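S-M checkpoint control protein RAD4 (Schizosaccharomyces pombe, PDB 4BMD) acts as a scaffold in DNA replication and in the checkpoint coupling S phase to mitosis, in part by binding phosphorylated Crb2 through its first two BRCT domains. Local coordinates at residues K11-F23 / E74-I86. Residues are numbered along the deposited sequence; the frame is centred on the assembly and turned at random.
Sequences KLFKNLTFYLYEF and EWWIERCLYYKKI
In the third BRCT domain of Rad4, the C-terminal helix 74-82 packs against the first strand, 17-20, and the turns that lead into it. Phe13, in those turns, points the rim of its ring at the helix side chains. Its CZ lies 3.7 Å from Cys80 CB, which sits at the ring edge. Its CE2 is 3.8 Å from Ile77 CG2, and the Phe13 side chain crosses those of Ile77 and Leu81 at about a right angle. The Trp76 six-membered ring is nearly parallel to Phe13, planes at 19°, but slid so far that the two barely overlap. Phe18 CZ and Leu12 CD2 lie over opposite faces of the Phe13 ring, each offset toward its rim. With an alanine at Phe13, a gap is likely to open beside Cys80 and Ile77, and Leu12 and Phe18 would lose the ring they flank. This is the usual BRCT arrangement, a parallel four-stranded sheet of order 2-1-3-4 with helices packed on it. From the inner strand 17-20, Phe18 turns its edge to Trp76; Phe18 CE2 is 3.8 Å from Trp76 CZ3. Leu12 extends CG anti to its N (chi1 -179°), which carries CD2 to 3.7 Å from Leu81 CD2. Its CD1 meets Lys85 CA at 3.8 Å, beyond the helix end. There Leu16 CD1 and Ile86 CD1 touch tip to tip at 3.9 Å. At the other end of the contact, the Phe23 ring edge faces Glu74 OE1, while Glu74 OE2 is hydrogen-bonded to His57 ND1.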
loop_
_atom_site.group_PDB
_atom_site.type_symbol
_atom_site.label_atom_id
_atom_site.label_comp_id
_atom_site.label_asym_id
_atom_site.label_seq_id
_atom_site.Cartn_x
_atom_site.Cartn_y
_atom_site.Cartn_z
ATOM N N LYS A 11 10.993 -12.605 -20.847
ATOM C CA LYS A 11 11.030 -11.586 -19.805
ATOM C C LYS A 11 9.615 -11.245 -19.344
ATOM O O LYS A 11 8.651 -11.434 -20.086
ATOM C CB LYS A 11 11.744 -10.330 -20.310
ATOM C CG LYS A 11 13.040 -10.612 -21.058
ATOM C CD LYS A 11 14.039 -11.366 -20.193
ATOM C CE LYS A 11 14.617 -10.478 -19.104
ATOM N NZ LYS A 11 15.441 -9.372 -19.670
ATOM N N LEU A 12 9.497 -10.741 -18.119
ATOM C CA LEU A 12 8.191 -10.460 -17.529
ATOM C C LEU A 12 7.494 -9.269 -18.183
ATOM O O LEU A 12 6.319 -9.346 -18.539
ATOM C CB LEU A 12 8.319 -10.229 -16.021
ATOM C CG LEU A 12 7.012 -9.955 -15.274
ATOM C CD1 LEU A 12 6.053 -11.129 -15.414
ATOM C CD2 LEU A 12 7.279 -9.649 -13.808
ATOM N N PHE A 13 8.225 -8.170 -18.336
ATOM C CA PHE A 13 7.658 -6.947 -18.895
ATOM C C PHE A 13 7.944 -6.812 -20.387
ATOM O O PHE A 13 8.164 -5.709 -20.887
ATOM C CB PHE A 13 8.187 -5.725 -18.140
ATOM C CG PHE A 13 7.739 -5.658 -16.707
ATOM C CD1 PHE A 13 6.451 -6.026 -16.353
ATOM C CD2 PHE A 13 8.608 -5.236 -15.714
ATOM C CE1 PHE A 13 6.035 -5.969 -15.035
ATOM C CE2 PHE A 13 8.199 -5.178 -14.393
ATOM C CZ PHE A 13 6.910 -5.544 -14.054
ATOM N N LYS A 14 7.938 -7.937 -21.094
ATOM C CA LYS A 14 8.184 -7.941 -22.530
ATOM C C LYS A 14 7.071 -7.214 -23.277
ATOM O O LYS A 14 5.896 -7.336 -22.927
ATOM C CB LYS A 14 8.316 -9.374 -23.048
ATOM N N ASN A 15 7.458 -6.454 -24.300
ATOM C CA ASN A 15 6.520 -5.700 -25.136
ATOM C C ASN A 15 5.696 -4.667 -24.367
ATOM O O ASN A 15 4.611 -4.277 -24.803
ATOM C CB ASN A 15 5.594 -6.645 -25.912
ATOM C CG ASN A 15 6.358 -7.635 -26.768
ATOM O OD1 ASN A 15 7.452 -7.342 -27.252
ATOM N ND2 ASN A 15 5.783 -8.816 -26.961
ATOM N N LEU A 16 6.218 -4.223 -23.228
ATOM C CA LEU A 16 5.539 -3.214 -22.421
ATOM C C LEU A 16 6.370 -1.940 -22.315
ATOM O O LEU A 16 7.571 -1.987 -22.045
ATOM C CB LEU A 16 5.232 -3.754 -21.022
ATOM C CG LEU A 16 4.234 -4.908 -20.920
ATOM C CD1 LEU A 16 3.951 -5.237 -19.462
ATOM C CD2 LEU A 16 2.946 -4.578 -21.656
ATOM N N THR A 17 5.722 -0.800 -22.530
ATOM C CA THR A 17 6.389 0.490 -22.408
ATOM C C THR A 17 5.826 1.260 -21.217
ATOM O O THR A 17 4.609 1.359 -21.048
ATOM C CB THR A 17 6.233 1.334 -23.685
ATOM O OG1 THR A 17 6.562 0.536 -24.829
ATOM C CG2 THR A 17 7.149 2.548 -23.638
ATOM N N PHE A 18 6.718 1.800 -20.393
ATOM C CA PHE A 18 6.313 2.488 -19.175
ATOM C C PHE A 18 6.638 3.977 -19.213
ATOM O O PHE A 18 7.625 4.397 -19.816
ATOM C CB PHE A 18 6.974 1.842 -17.953
ATOM C CG PHE A 18 6.554 0.418 -17.720
ATOM C CD1 PHE A 18 7.231 -0.627 -18.327
ATOM C CD2 PHE A 18 5.482 0.126 -16.893
ATOM C CE1 PHE A 18 6.846 -1.937 -18.115
ATOM C CE2 PHE A 18 5.093 -1.183 -16.677
ATOM C CZ PHE A 18 5.776 -2.216 -17.290
ATOM N N TYR A 19 5.793 4.766 -18.558
ATOM C CA TYR A 19 5.987 6.206 -18.452
ATOM C C TYR A 19 6.109 6.591 -16.981
ATOM O O TYR A 19 5.146 6.486 -16.223
ATOM C CB TYR A 19 4.816 6.940 -19.108
ATOM C CG TYR A 19 4.787 8.438 -18.887
ATOM C CD1 TYR A 19 5.477 9.298 -19.731
ATOM C CD2 TYR A 19 4.047 8.994 -17.848
ATOM C CE1 TYR A 19 5.443 10.668 -19.539
ATOM C CE2 TYR A 19 4.009 10.360 -17.649
ATOM C CZ TYR A 19 4.708 11.193 -18.495
ATOM O OH TYR A 19 4.668 12.556 -18.298
ATOM N N LEU A 20 7.299 7.031 -16.582
ATOM C CA LEU A 20 7.563 7.377 -15.190
ATOM C C LEU A 20 7.293 8.857 -14.939
ATOM O O LEU A 20 7.896 9.722 -15.572
ATOM C CB LEU A 20 9.007 7.033 -14.823
ATOM C CG LEU A 20 9.499 5.654 -15.270
ATOM C CD1 LEU A 20 10.934 5.424 -14.818
ATOM C CD2 LEU A 20 8.587 4.549 -14.755
ATOM N N TYR A 21 6.391 9.143 -14.005
ATOM C CA TYR A 21 5.944 10.512 -13.769
ATOM C C TYR A 21 6.446 11.099 -12.452
ATOM O O TYR A 21 6.194 10.547 -11.384
ATOM C CB TYR A 21 4.417 10.582 -13.819
ATOM C CG TYR A 21 3.852 11.957 -13.548
ATOM C CD1 TYR A 21 3.868 12.941 -14.530
ATOM C CD2 TYR A 21 3.293 12.267 -12.316
ATOM C CE1 TYR A 21 3.348 14.199 -14.288
ATOM C CE2 TYR A 21 2.768 13.521 -12.065
ATOM C CZ TYR A 21 2.799 14.483 -13.053
ATOM O OH TYR A 21 2.280 15.734 -12.807
ATOM N N GLU A 22 7.153 12.223 -12.549
ATOM C CA GLU A 22 7.621 12.984 -11.387
ATOM C C GLU A 22 8.416 12.181 -10.359
ATOM O O GLU A 22 8.287 12.404 -9.156
ATOM C CB GLU A 22 6.455 13.704 -10.703
ATOM C CG GLU A 22 5.898 14.871 -11.501
ATOM C CD GLU A 22 6.935 15.945 -11.766
ATOM O OE1 GLU A 22 7.343 16.630 -10.804
ATOM O OE2 GLU A 22 7.342 16.103 -12.937
ATOM N N PHE A 23 9.237 11.251 -10.832
ATOM C CA PHE A 23 10.160 10.547 -9.953
ATOM C C PHE A 23 11.439 11.365 -9.798
ATOM O O PHE A 23 11.869 12.030 -10.740
ATOM C CB PHE A 23 10.490 9.160 -10.505
ATOM C CG PHE A 23 9.453 8.120 -10.194
ATOM C CD1 PHE A 23 9.508 7.402 -9.009
ATOM C CD2 PHE A 23 8.431 7.849 -11.089
ATOM C CE1 PHE A 23 8.559 6.441 -8.720
ATOM C CE2 PHE A 23 7.479 6.887 -10.806
ATOM C CZ PHE A 23 7.543 6.181 -9.621
ATOM N N GLU A 74 4.760 2.532 -8.126
ATOM C CA GLU A 74 5.918 1.657 -8.295
ATOM C C GLU A 74 5.766 0.336 -7.542
ATOM O O GLU A 74 6.431 -0.647 -7.864
ATOM C CB GLU A 74 7.217 2.360 -7.883
ATOM C CG GLU A 74 7.428 2.492 -6.383
ATOM C CD GLU A 74 6.954 3.824 -5.838
ATOM O OE1 GLU A 74 5.922 4.338 -6.320
ATOM O OE2 GLU A 74 7.620 4.360 -4.928
ATOM N N TRP A 75 4.884 0.315 -6.548
ATOM C CA TRP A 75 4.643 -0.900 -5.775
ATOM C C TRP A 75 3.954 -1.967 -6.620
ATOM O O TRP A 75 4.023 -3.157 -6.310
ATOM C CB TRP A 75 3.829 -0.591 -4.515
ATOM C CG TRP A 75 4.614 0.144 -3.469
ATOM C CD1 TRP A 75 5.958 0.382 -3.469
ATOM C CD2 TRP A 75 4.102 0.738 -2.268
ATOM N NE1 TRP A 75 6.315 1.086 -2.345
ATOM C CE2 TRP A 75 5.194 1.317 -1.591
ATOM C CE3 TRP A 75 2.828 0.836 -1.701
ATOM C CZ2 TRP A 75 5.051 1.985 -0.376
ATOM C CZ3 TRP A 75 2.688 1.500 -0.496
ATOM C CH2 TRP A 75 3.792 2.065 0.154
ATOM N N TRP A 76 3.292 -1.534 -7.689
ATOM C CA TRP A 76 2.688 -2.455 -8.644
ATOM C C TRP A 76 3.783 -3.242 -9.356
ATOM O O TRP A 76 3.634 -4.435 -9.620
ATOM C CB TRP A 76 1.841 -1.686 -9.660
ATOM C CG TRP A 76 1.259 -2.535 -10.754
ATOM C CD1 TRP A 76 0.029 -3.127 -10.768
ATOM C CD2 TRP A 76 1.882 -2.878 -11.999
ATOM N NE1 TRP A 76 -0.151 -3.818 -11.940
ATOM C CE2 TRP A 76 0.972 -3.682 -12.713
ATOM C CE3 TRP A 76 3.123 -2.584 -12.577
ATOM C CZ2 TRP A 76 1.263 -4.197 -13.976
ATOM C CZ3 TRP A 76 3.408 -3.097 -13.830
ATOM C CH2 TRP A 76 2.483 -3.894 -14.516
ATOM N N ILE A 77 4.882 -2.561 -9.665
ATOM C CA ILE A 77 6.032 -3.196 -10.294
ATOM C C ILE A 77 6.654 -4.214 -9.347
ATOM O O ILE A 77 6.969 -5.336 -9.746
ATOM C CB ILE A 77 7.101 -2.159 -10.685
ATOM C CG1 ILE A 77 6.501 -1.093 -11.603
ATOM C CG2 ILE A 77 8.288 -2.838 -11.350
ATOM C CD1 ILE A 77 7.464 0.021 -11.956
ATOM N N GLU A 78 6.821 -3.812 -8.091
ATOM C CA GLU A 78 7.405 -4.679 -7.073
ATOM C C GLU A 78 6.549 -5.919 -6.838
ATOM O O GLU A 78 7.075 -7.014 -6.636
ATOM C CB GLU A 78 7.591 -3.911 -5.763
ATOM C CG GLU A 78 8.466 -2.675 -5.890
ATOM C CD GLU A 78 8.599 -1.917 -4.584
ATOM O OE1 GLU A 78 8.112 -2.420 -3.549
ATOM O OE2 GLU A 78 9.188 -0.815 -4.592
ATOM N N ARG A 79 5.232 -5.744 -6.867
ATOM C CA ARG A 79 4.311 -6.864 -6.702
ATOM C C ARG A 79 4.407 -7.825 -7.878
ATOM O O ARG A 79 4.330 -9.040 -7.704
ATOM C CB ARG A 79 2.871 -6.369 -6.549
ATOM C CG ARG A 79 2.536 -5.844 -5.164
ATOM C CD ARG A 79 1.070 -5.460 -5.068
ATOM N NE ARG A 79 0.192 -6.539 -5.514
ATOM C CZ ARG A 79 -0.282 -7.493 -4.720
ATOM N NH1 ARG A 79 0.037 -7.507 -3.432
ATOM N NH2 ARG A 79 -1.075 -8.435 -5.211
ATOM N N CYS A 80 4.575 -7.271 -9.075
ATOM C CA CYS A 80 4.692 -8.078 -10.283
ATOM C C CYS A 80 5.937 -8.959 -10.258
ATOM O O CYS A 80 5.919 -10.083 -10.757
ATOM C CB CYS A 80 4.699 -7.190 -11.530
ATOM S SG CYS A 80 3.076 -6.538 -11.994
ATOM N N LEU A 81 7.012 -8.447 -9.672
ATOM C CA LEU A 81 8.263 -9.191 -9.587
ATOM C C LEU A 81 8.231 -10.211 -8.453
ATOM O O LEU A 81 8.829 -11.283 -8.555
ATOM C CB LEU A 81 9.439 -8.233 -9.390
ATOM C CG LEU A 81 9.628 -7.145 -10.446
ATOM C CD1 LEU A 81 10.832 -6.286 -10.104
ATOM C CD2 LEU A 81 9.775 -7.753 -11.834
ATOM N N TYR A 82 7.532 -9.868 -7.375
ATOM C CA TYR A 82 7.455 -10.726 -6.197
ATOM C C TYR A 82 6.738 -12.035 -6.506
ATOM O O TYR A 82 7.164 -13.104 -6.068
ATOM C CB TYR A 82 6.746 -9.994 -5.054
ATOM C CG TYR A 82 6.829 -10.698 -3.716
ATOM C CD1 TYR A 82 7.873 -10.437 -2.837
ATOM C CD2 TYR A 82 5.859 -11.615 -3.328
ATOM C CE1 TYR A 82 7.953 -11.074 -1.612
ATOM C CE2 TYR A 82 5.930 -12.256 -2.105
ATOM C CZ TYR A 82 6.979 -11.982 -1.251
ATOM O OH TYR A 82 7.055 -12.618 -0.032
ATOM N N TYR A 83 5.649 -11.948 -7.263
ATOM C CA TYR A 83 4.863 -13.127 -7.609
ATOM C C TYR A 83 5.114 -13.566 -9.049
ATOM O O TYR A 83 4.501 -14.519 -9.533
ATOM C CB TYR A 83 3.374 -12.865 -7.380
ATOM C CG TYR A 83 3.038 -12.476 -5.958
ATOM C CD1 TYR A 83 2.818 -13.442 -4.986
ATOM C CD2 TYR A 83 2.946 -11.141 -5.587
ATOM C CE1 TYR A 83 2.512 -13.091 -3.684
ATOM C CE2 TYR A 83 2.640 -10.779 -4.289
ATOM C CZ TYR A 83 2.425 -11.758 -3.342
ATOM O OH TYR A 83 2.121 -11.401 -2.049
ATOM N N LYS A 84 6.020 -12.859 -9.722
ATOM C CA LYS A 84 6.441 -13.194 -11.084
ATOM C C LYS A 84 5.290 -13.303 -12.085
ATOM O O LYS A 84 5.240 -14.236 -12.887
ATOM C CB LYS A 84 7.290 -14.470 -11.091
ATOM C CG LYS A 84 8.657 -14.301 -10.443
ATOM C CD LYS A 84 9.437 -15.606 -10.433
ATOM C CE LYS A 84 8.789 -16.632 -9.517
ATOM N NZ LYS A 84 8.765 -16.173 -8.100
ATOM N N LYS A 85 4.370 -12.344 -12.032
ATOM C CA LYS A 85 3.283 -12.265 -13.004
ATOM C C LYS A 85 2.700 -10.855 -13.055
ATOM O O LYS A 85 3.016 -10.015 -12.215
ATOM C CB LYS A 85 2.186 -13.288 -12.695
ATOM C CG LYS A 85 1.378 -12.996 -11.443
ATOM C CD LYS A 85 0.247 -14.003 -11.290
ATOM C CE LYS A 85 -0.618 -13.695 -10.080
ATOM N NZ LYS A 85 -1.744 -14.661 -9.940
ATOM N N ILE A 86 1.851 -10.601 -14.044
ATOM C CA ILE A 86 1.273 -9.276 -14.232
ATOM C C ILE A 86 -0.138 -9.178 -13.658
ATOM O O ILE A 86 -1.069 -9.810 -14.156
ATOM C CB ILE A 86 1.251 -8.877 -15.720
ATOM C CG1 ILE A 86 2.674 -8.851 -16.282
ATOM C CG2 ILE A 86 0.580 -7.525 -15.901
ATOM C CD1 ILE A 86 2.749 -8.477 -17.744
#